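PDB 5ZCG: probable protein phosphatase 2C 50 from Oryza sativa subsp. japonica, which probably removes phosphate groups from phosphoserine and phosphothreonine in proteins, as a magnesium-dependent serine/threonine phosphatase of the PP2C family. Local coordinates for residues T123-V126 with E131-S134; A69-E74 with Q112-E117; R165-R170 with G250-V255. The protein carries 5 engineered substitutions. All coordinates share one frame; numbering follows the deposited sequence.

Contact 1 of 3, residues T123-V126 with E131-S134; sequences TRVV and EVRS
R124 and R133 face each other as an antiparallel hydrogen-bonded pair. R124 N donates to R133 O at 2.7 Å, and the return bond from R133 N to R124 O is modelled at 2.5 Å, a length so short that it is doubtful. A third backbone bond, V126 N to E131 O (3.1 Å), continues the ladder. On the face of the two arginines, CG of R124 sits between its backbone N and carbonyl carbon (chi1 54°), from where the extended chain passes across R133 at a slant. This lays one face of the R124 guanidinium over R133 CB, which stands 3.5 Å above its centre. The two guanidinium planes are 30° apart, with R124 NH2 3.9 Å from R133 NE. E135, the next residue in the chain, probably eases this proximity: its carboxylate makes a salt bridge with R133 NH1, and its carbonyl oxygen accepts from R124 NH1. On the other face V125 and V132 form a non-hydrogen-bonded pair, with V125 CG2 lying 4.3 Å from V132 CG2. Beyond them V126 CG2 runs alongside E131 CB at 3.7 Å. The whole is a short two-stranded beta hairpin at the protein surface.

Contact 2 of 3, residues A69-E74 with Q112-E117; sequences ANYCRE and QRVDDE
Y71 holds CG anti to its backbone N (chi1 -168°), which sends the ring out from helix 67-91 toward helix 99-118. E117 answers with CG anti to its carbonyl carbon and an extended chain beyond, bringing its carboxylate to the phenol. Y71 OH donates a hydrogen bond to E117 OE2, modelled at 2.4 Å, so short that the exact length is doubtful. The acceptor lies at the ring edge and in the ring plane, while the carboxylate plane is turned 81° from the ring. E117 CB also approaches Y71 OH, at 3.3 Å, so the hydroxyl meets both the root and the end of the glutamate. The other carboxylate oxygen, OE1, makes a salt bridge with R75, one turn beyond Y71 on the same helix. This positive charge would be expected to favour the ionised carboxylate, and the salt bridge gives the carboxylate a second partner.

These two helices lie on the outer side of one sheet in the alpha-beta-beta-alpha sandwich of the PP2C fold. Their local axes are 10.9 Å apart at closest approach, with N-to-C directions 132° apart. A69 and C72 rest on F60 of strand 53-63, the strand whose last residues include the metal-binding D61 and G62.

Deeper between the helices, V114 CG1 does the apolar work. It reaches the edge of the Y71 ring at CD2 (4.1 Å) and touches C72 SG at 4.2 Å, while I76 and V79 of helix 67-91 extend this hydrophobic seam. D115 points away from helix 67-91, and its carboxylate is taken up by K223 and the backbone N of G218.

Contact 3 of 3, residues R165-R170 with G250-V255; sequences RIVLCR and GLWDVV
A cation-pi stack joins strand 165-170, in one sheet of the PP2C alpha-beta-beta-alpha sandwich, to the short helix 249-252, which follows the neighbouring strand 241-247. The R165 guanidinium lies flat on one face of the W252 indole, their planes 28° apart. The overlap is off-centre: R165 CZ is 4.5 Å from the centroid of the five-membered ring. Nearer the backbone, R165 CB makes a CH-pi contact over the face of the same ring, 3.6 Å from its centroid. Having CG anti to the backbone N (chi1 -171°) and a bend at chi3 lets the arginine touch the indole with both ends of its chain. The indole N-H is divided between two adjacent strands: W252 NE1 gives a weak, bent bond to R165 O (3.1 Å, 135°) and another weak one to A247 O. At the far end of the indole, V167 CG2 packs on W252 CH2 at 3.5 Å.

The guanidinium is fixed from outside by D180, in a salt bridge with NH2, and by N257, bonded to NH1. W252 is three residues beyond the magnesium ligand D249, its side chain about 9 Å from a metal. A single water accepts from R165 NH1 (2.9 Å) and donates to the carbonyl oxygens of W252 and V255, each 2.6 Å from it.

Overall arrangement
Contacts 2, 1 and 3 follow in series along the chain, each closing before the next opens. Contacts 1 and 2 are neighbours, their centres 13 Å apart: helix 99-118 is followed in the chain by the hairpin, and R124 packs on both Y71 and E117, tying the surface hairpin to the helix pair beneath it. Contact 3 lies on the opposite side of the chain's centre, with its centre 23 Å from that of contact 2 and 36 Å from that of contact 1. Contact 2 belongs to the helical layer over the sheet containing strand 53-63, contact 3 to the other sheet. D61 and D249, ligands from these two halves, meet at the magnesium site between them; the side chains of C72 and W252 are about 12 and 9 Å from a magnesium ion.

Contact 1 of 3, residues T123-V126 with E131-S134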
loop_
_atom_site.group_PDB
_atom_site.type_symbol
_atom_site.label_atom_id
_atom_site.label_comp_id
_atom_site.label_asym_id
_atom_site.label_seq_id
_atom_site.Cartn_x
_atom_site.Cartn_y
_atom_site.Cartn_z
ATOM N N THR A 123 13.879 15.822 -0.250
ATOM C CA THR A 123 15.092 15.187 -0.740
ATOM C C THR A 123 15.538 14.088 0.220
ATOM O O THR A 123 15.313 14.162 1.431
ATOM C CB THR A 123 16.208 16.217 -0.913
ATOM O OG1 THR A 123 16.296 17.020 0.268
ATOM C CG2 THR A 123 15.920 17.120 -2.104
ATOM N N ARG A 124 16.173 13.061 -0.337
ATOM C CA ARG A 124 16.649 11.922 0.436
ATOM C C ARG A 124 18.124 11.690 0.135
ATOM O O ARG A 124 18.624 12.082 -0.921
ATOM C CB ARG A 124 15.811 10.653 0.143
ATOM C CG ARG A 124 15.699 10.278 -1.332
ATOM C CD ARG A 124 14.838 9.032 -1.545
ATOM N NE ARG A 124 14.914 8.514 -2.907
ATOM C CZ ARG A 124 14.345 9.096 -3.957
ATOM N NH1 ARG A 124 13.666 10.232 -3.808
ATOM N NH2 ARG A 124 14.471 8.551 -5.155
ATOM N N VAL A 125 18.839 11.126 1.108
ATOM C CA VAL A 125 20.270 10.855 0.993
ATOM C C VAL A 125 20.516 9.349 1.035
ATOM O O VAL A 125 19.896 8.633 1.830
ATOM C CB VAL A 125 21.067 11.577 2.097
ATOM C CG1 VAL A 125 22.527 11.150 2.064
ATOM C CG2 VAL A 125 20.948 13.087 1.930
ATOM N N VAL A 126 21.406 8.867 0.167
ATOM C CA VAL A 126 21.759 7.443 0.147
ATOM C C VAL A 126 23.104 7.211 0.831
ATOM O O VAL A 126 23.827 6.260 0.514
ATOM C CB VAL A 126 21.805 6.872 -1.280
ATOM C CG1 VAL A 126 20.400 6.572 -1.802
ATOM C CG2 VAL A 126 22.526 7.831 -2.203
ATOM N N GLU A 131 25.163 11.044 -1.556
ATOM C CA GLU A 131 24.470 11.551 -2.733
ATOM C C GLU A 131 23.044 11.928 -2.347
ATOM O O GLU A 131 22.416 11.263 -1.518
ATOM C CB GLU A 131 24.459 10.525 -3.879
ATOM C CG GLU A 131 24.051 11.114 -5.229
ATOM C CD GLU A 131 23.183 10.171 -6.045
ATOM O OE1 GLU A 131 22.454 10.652 -6.941
ATOM O OE2 GLU A 131 23.228 8.949 -5.790
ATOM N N VAL A 132 22.506 12.957 -2.988
ATOM C CA VAL A 132 21.140 13.376 -2.719
ATOM C C VAL A 132 20.177 12.886 -3.800
ATOM O O VAL A 132 20.512 12.865 -4.981
ATOM C CB VAL A 132 21.033 14.902 -2.596
ATOM C CG1 VAL A 132 19.594 15.307 -2.324
ATOM C CG2 VAL A 132 21.950 15.401 -1.493
ATOM N N ARG A 133 18.981 12.490 -3.384
ATOM C CA ARG A 133 17.950 12.022 -4.303
ATOM C C ARG A 133 16.746 12.934 -4.118
ATOM O O ARG A 133 16.471 13.374 -3.007
ATOM C CB ARG A 133 17.578 10.568 -4.019
ATOM C CG ARG A 133 18.725 9.584 -4.190
ATOM C CD ARG A 133 19.074 9.343 -5.653
ATOM N NE ARG A 133 17.983 9.674 -6.565
ATOM C CZ ARG A 133 17.957 9.340 -7.851
ATOM N NH1 ARG A 133 16.925 9.687 -8.609
ATOM N NH2 ARG A 133 18.965 8.661 -8.384
ATOM N N SER A 134 16.026 13.227 -5.195
ATOM C CA SER A 134 14.883 14.135 -5.089
ATOM C C SER A 134 13.579 13.739 -5.784
ATOM O O SER A 134 12.503 14.023 -5.270
ATOM C CB SER A 134 15.288 15.533 -5.555
ATOM O OG SER A 134 15.249 15.620 -6.964
#

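Contact 2 of 3, residues A69-E74 with Q112-E117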
loop_
_atom_site.group_PDB
_atom_site.type_symbol
_atom_site.label_atom_id
_atom_site.label_comp_id
_atom_site.label_asym_id
_atom_site.label_seq_id
_atom_site.Cartn_x
_atom_site.Cartn_y
_atom_site.Cartn_z
ATOM N N ALA A 69 7.560 -1.038 -0.701
ATOM C CA ALA A 69 7.816 -1.963 0.402
ATOM C C ALA A 69 9.313 -2.104 0.677
ATOM O O ALA A 69 9.745 -2.117 1.837
ATOM C CB ALA A 69 7.189 -3.325 0.100
ATOM N N ASN A 70 10.121 -2.201 -0.384
ATOM C CA ASN A 70 11.568 -2.301 -0.212
ATOM C C ASN A 70 12.151 -1.008 0.335
ATOM O O ASN A 70 13.058 -1.034 1.183
ATOM C CB ASN A 70 12.231 -2.653 -1.544
ATOM C CG ASN A 70 11.959 -4.080 -1.966
ATOM O OD1 ASN A 70 11.555 -4.910 -1.154
ATOM N ND2 ASN A 70 12.172 -4.371 -3.242
ATOM N N TYR A 71 11.642 0.132 -0.137
ATOM C CA TYR A 71 12.098 1.405 0.404
ATOM C C TYR A 71 11.781 1.504 1.891
ATOM O O TYR A 71 12.593 2.012 2.672
ATOM C CB TYR A 71 11.466 2.568 -0.360
ATOM C CG TYR A 71 12.116 3.891 -0.035
ATOM C CD1 TYR A 71 13.296 4.277 -0.659
ATOM C CD2 TYR A 71 11.565 4.742 0.913
ATOM C CE1 TYR A 71 13.902 5.475 -0.354
ATOM C CE2 TYR A 71 12.167 5.951 1.227
ATOM C CZ TYR A 71 13.331 6.310 0.585
ATOM O OH TYR A 71 13.933 7.501 0.893
ATOM N N CYS A 72 10.609 1.015 2.305
ATOM C CA CYS A 72 10.276 1.028 3.725
ATOM C C CYS A 72 11.238 0.147 4.507
ATOM O O CYS A 72 11.781 0.569 5.538
ATOM C CB CYS A 72 8.835 0.578 3.936
ATOM S SG CYS A 72 7.604 1.807 3.450
ATOM N N ARG A 73 11.492 -1.066 3.996
ATOM C CA ARG A 73 12.444 -1.972 4.632
ATOM C C ARG A 73 13.801 -1.309 4.838
ATOM O O ARG A 73 14.458 -1.530 5.861
ATOM C CB ARG A 73 12.604 -3.250 3.799
ATOM C CG ARG A 73 13.791 -4.111 4.215
ATOM C CD ARG A 73 14.103 -5.213 3.202
ATOM N NE ARG A 73 14.700 -4.688 1.979
ATOM C CZ ARG A 73 14.446 -5.154 0.759
ATOM N NH1 ARG A 73 13.600 -6.163 0.589
ATOM N NH2 ARG A 73 15.041 -4.608 -0.293
ATOM N N GLU A 74 14.245 -0.505 3.872
ATOM C CA GLU A 74 15.569 0.101 3.976
ATOM C C GLU A 74 15.591 1.415 4.754
ATOM O O GLU A 74 16.640 1.774 5.301
ATOM C CB GLU A 74 16.159 0.338 2.579
ATOM C CG GLU A 74 16.240 -0.919 1.721
ATOM C CD GLU A 74 17.441 -1.789 2.060
ATOM O OE1 GLU A 74 17.595 -2.863 1.441
ATOM O OE2 GLU A 74 18.232 -1.400 2.946
ATOM N N GLN A 112 5.467 9.870 7.920
ATOM C CA GLN A 112 5.226 10.950 6.972
ATOM C C GLN A 112 6.492 11.304 6.209
ATOM O O GLN A 112 6.433 11.633 5.022
ATOM C CB GLN A 112 4.686 12.179 7.708
ATOM C CG GLN A 112 4.337 13.355 6.805
ATOM C CD GLN A 112 3.201 13.037 5.849
ATOM O OE1 GLN A 112 2.056 12.852 6.266
ATOM N NE2 GLN A 112 3.513 12.970 4.557
ATOM N N ARG A 113 7.646 11.253 6.876
ATOM C CA ARG A 113 8.903 11.567 6.208
ATOM C C ARG A 113 9.242 10.514 5.166
ATOM O O ARG A 113 9.673 10.844 4.053
ATOM C CB ARG A 113 10.026 11.691 7.238
ATOM C CG ARG A 113 11.429 11.678 6.646
ATOM C CD ARG A 113 11.813 13.035 6.073
ATOM N NE ARG A 113 11.365 14.140 6.920
ATOM C CZ ARG A 113 11.980 14.529 8.034
ATOM N NH1 ARG A 113 13.077 13.905 8.445
ATOM N NH2 ARG A 113 11.497 15.543 8.740
ATOM N N VAL A 114 9.048 9.239 5.503
ATOM C CA VAL A 114 9.263 8.194 4.504
ATOM C C VAL A 114 8.292 8.366 3.337
ATOM O O VAL A 114 8.679 8.242 2.167
ATOM C CB VAL A 114 9.150 6.799 5.146
ATOM C CG1 VAL A 114 9.118 5.719 4.070
ATOM C CG2 VAL A 114 10.313 6.571 6.097
ATOM N N ASP A 115 7.028 8.685 3.631
ATOM C CA ASP A 115 6.059 8.922 2.561
ATOM C C ASP A 115 6.504 10.069 1.658
ATOM O O ASP A 115 6.459 9.961 0.426
ATOM C CB ASP A 115 4.680 9.206 3.162
ATOM C CG ASP A 115 3.579 9.282 2.110
ATOM O OD1 ASP A 115 3.187 8.222 1.566
ATOM O OD2 ASP A 115 3.096 10.401 1.827
ATOM N N ASP A 116 6.962 11.174 2.261
ATOM C CA ASP A 116 7.415 12.332 1.492
ATOM C C ASP A 116 8.636 11.992 0.647
ATOM O O ASP A 116 8.796 12.513 -0.463
ATOM C CB ASP A 116 7.739 13.495 2.433
ATOM C CG ASP A 116 6.498 14.197 2.952
ATOM O OD1 ASP A 116 5.433 14.099 2.303
ATOM O OD2 ASP A 116 6.590 14.855 4.010
ATOM N N GLU A 117 9.518 11.133 1.165
ATOM C CA GLU A 117 10.655 10.691 0.368
ATOM C C GLU A 117 10.192 9.850 -0.813
ATOM O O GLU A 117 10.717 9.988 -1.926
ATOM C CB GLU A 117 11.634 9.905 1.237
ATOM C CG GLU A 117 12.371 10.759 2.254
ATOM C CD GLU A 117 13.333 9.949 3.107
ATOM O OE1 GLU A 117 13.971 10.541 4.003
ATOM O OE2 GLU A 117 13.447 8.721 2.883
#

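Contact 3 of 3, residues R165-R170 with G250-V255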
loop_
_atom_site.group_PDB
_atom_site.type_symbol
_atom_site.label_atom_id
_atom_site.label_comp_id
_atom_site.label_asym_id
_atom_site.label_seq_id
_atom_site.Cartn_x
_atom_site.Cartn_y
_atom_site.Cartn_z
ATOM N N ARG A 165 -0.859 -6.661 10.088
ATOM C CA ARG A 165 -1.280 -6.742 11.477
ATOM C C ARG A 165 -0.178 -7.344 12.338
ATOM O O ARG A 165 0.603 -8.187 11.887
ATOM C CB ARG A 165 -2.571 -7.558 11.598
ATOM C CG ARG A 165 -3.226 -7.535 12.964
ATOM C CD ARG A 165 -4.344 -8.558 13.015
ATOM N NE ARG A 165 -5.323 -8.332 11.951
ATOM C CZ ARG A 165 -6.158 -9.259 11.493
ATOM N NH1 ARG A 165 -6.139 -10.483 12.003
ATOM N NH2 ARG A 165 -7.015 -8.960 10.524
ATOM N N ILE A 166 -0.113 -6.884 13.586
ATOM C CA ILE A 166 0.742 -7.479 14.603
ATOM C C ILE A 166 -0.136 -7.932 15.761
ATOM O O ILE A 166 -1.055 -7.220 16.177
ATOM C CB ILE A 166 1.838 -6.511 15.092
ATOM C CG1 ILE A 166 2.588 -7.130 16.273
ATOM C CG2 ILE A 166 1.234 -5.181 15.471
ATOM C CD1 ILE A 166 3.811 -6.367 16.690
ATOM N N VAL A 167 0.132 -9.133 16.258
ATOM C CA VAL A 167 -0.621 -9.717 17.357
ATOM C C VAL A 167 0.367 -10.145 18.433
ATOM O O VAL A 167 1.463 -10.629 18.129
ATOM C CB VAL A 167 -1.486 -10.909 16.889
ATOM C CG1 VAL A 167 -2.288 -11.484 18.048
ATOM C CG2 VAL A 167 -2.420 -10.475 15.772
ATOM N N LEU A 168 -0.004 -9.925 19.687
ATOM C CA LEU A 168 0.772 -10.388 20.824
ATOM C C LEU A 168 0.102 -11.623 21.406
ATOM O O LEU A 168 -1.124 -11.684 21.519
ATOM C CB LEU A 168 0.886 -9.289 21.882
ATOM C CG LEU A 168 1.222 -9.698 23.315
ATOM C CD1 LEU A 168 2.708 -9.967 23.445
ATOM C CD2 LEU A 168 0.773 -8.622 24.298
ATOM N N CYS A 169 0.901 -12.625 21.738
ATOM C CA CYS A 169 0.407 -13.797 22.445
ATOM C C CYS A 169 0.735 -13.588 23.916
ATOM O O CYS A 169 1.907 -13.574 24.297
ATOM C CB CYS A 169 1.029 -15.082 21.901
ATOM S SG CYS A 169 0.333 -16.587 22.624
ATOM N N ARG A 170 -0.293 -13.375 24.733
ATOM C CA ARG A 170 -0.122 -13.125 26.159
ATOM C C ARG A 170 -1.001 -14.103 26.916
ATOM O O ARG A 170 -2.212 -14.151 26.684
ATOM C CB ARG A 170 -0.485 -11.681 26.517
ATOM C CG ARG A 170 -0.555 -11.407 28.010
ATOM C CD ARG A 170 -0.609 -9.913 28.282
ATOM N NE ARG A 170 0.653 -9.255 27.963
ATOM C CZ ARG A 170 0.836 -7.937 27.994
ATOM N NH1 ARG A 170 -0.166 -7.136 28.329
ATOM N NH2 ARG A 170 2.019 -7.418 27.689
ATOM N N GLY A 250 -1.409 -11.775 3.820
ATOM C CA GLY A 250 -1.260 -13.132 3.318
ATOM C C GLY A 250 -1.447 -14.185 4.393
ATOM O O GLY A 250 -1.853 -15.316 4.101
ATOM N N LEU A 251 -1.138 -13.843 5.644
ATOM C CA LEU A 251 -1.446 -14.718 6.772
ATOM C C LEU A 251 -2.862 -14.474 7.293
ATOM O O LEU A 251 -3.684 -15.397 7.329
ATOM C CB LEU A 251 -0.422 -14.517 7.898
ATOM C CG LEU A 251 -0.671 -15.344 9.164
ATOM C CD1 LEU A 251 -0.702 -16.835 8.822
ATOM C CD2 LEU A 251 0.378 -15.069 10.241
ATOM N N TRP A 252 -3.165 -13.223 7.657
ATOM C CA TRP A 252 -4.391 -12.903 8.383
ATOM C C TRP A 252 -5.650 -13.081 7.546
ATOM O O TRP A 252 -6.742 -13.177 8.116
ATOM C CB TRP A 252 -4.327 -11.468 8.914
ATOM C CG TRP A 252 -3.082 -11.162 9.703
ATOM C CD1 TRP A 252 -2.127 -10.234 9.402
ATOM C CD2 TRP A 252 -2.661 -11.789 10.923
ATOM N NE1 TRP A 252 -1.136 -10.243 10.360
ATOM C CE2 TRP A 252 -1.441 -11.190 11.303
ATOM C CE3 TRP A 252 -3.197 -12.798 11.732
ATOM C CZ2 TRP A 252 -0.749 -11.569 12.453
ATOM C CZ3 TRP A 252 -2.509 -13.171 12.873
ATOM C CH2 TRP A 252 -1.298 -12.557 13.222
ATOM N N ASP A 253 -5.536 -13.124 6.218
ATOM C CA ASP A 253 -6.725 -13.371 5.405
ATOM C C ASP A 253 -7.289 -14.768 5.648
ATOM O O ASP A 253 -8.507 -14.961 5.567
ATOM C CB ASP A 253 -6.409 -13.164 3.923
ATOM C CG ASP A 253 -6.401 -11.690 3.528
ATOM O OD1 ASP A 253 -7.003 -10.868 4.254
ATOM O OD2 ASP A 253 -5.787 -11.350 2.494
ATOM N N VAL A 254 -6.439 -15.742 5.968
ATOM C CA VAL A 254 -6.871 -17.128 6.120
ATOM C C VAL A 254 -6.617 -17.696 7.509
ATOM O O VAL A 254 -7.083 -18.807 7.795
ATOM C CB VAL A 254 -6.212 -18.040 5.064
ATOM C CG1 VAL A 254 -6.607 -17.594 3.653
ATOM C CG2 VAL A 254 -4.693 -18.049 5.244
ATOM N N VAL A 255 -5.892 -16.999 8.383
ATOM C CA VAL A 255 -5.602 -17.497 9.723
ATOM C C VAL A 255 -6.036 -16.448 10.735
ATOM O O VAL A 255 -5.734 -15.259 10.572
ATOM C CB VAL A 255 -4.111 -17.848 9.898
ATOM C CG1 VAL A 255 -3.850 -18.385 11.295
ATOM C CG2 VAL A 255 -3.678 -18.872 8.851
HETATM O O HOH W 1 -6.901 -12.982 10.707
#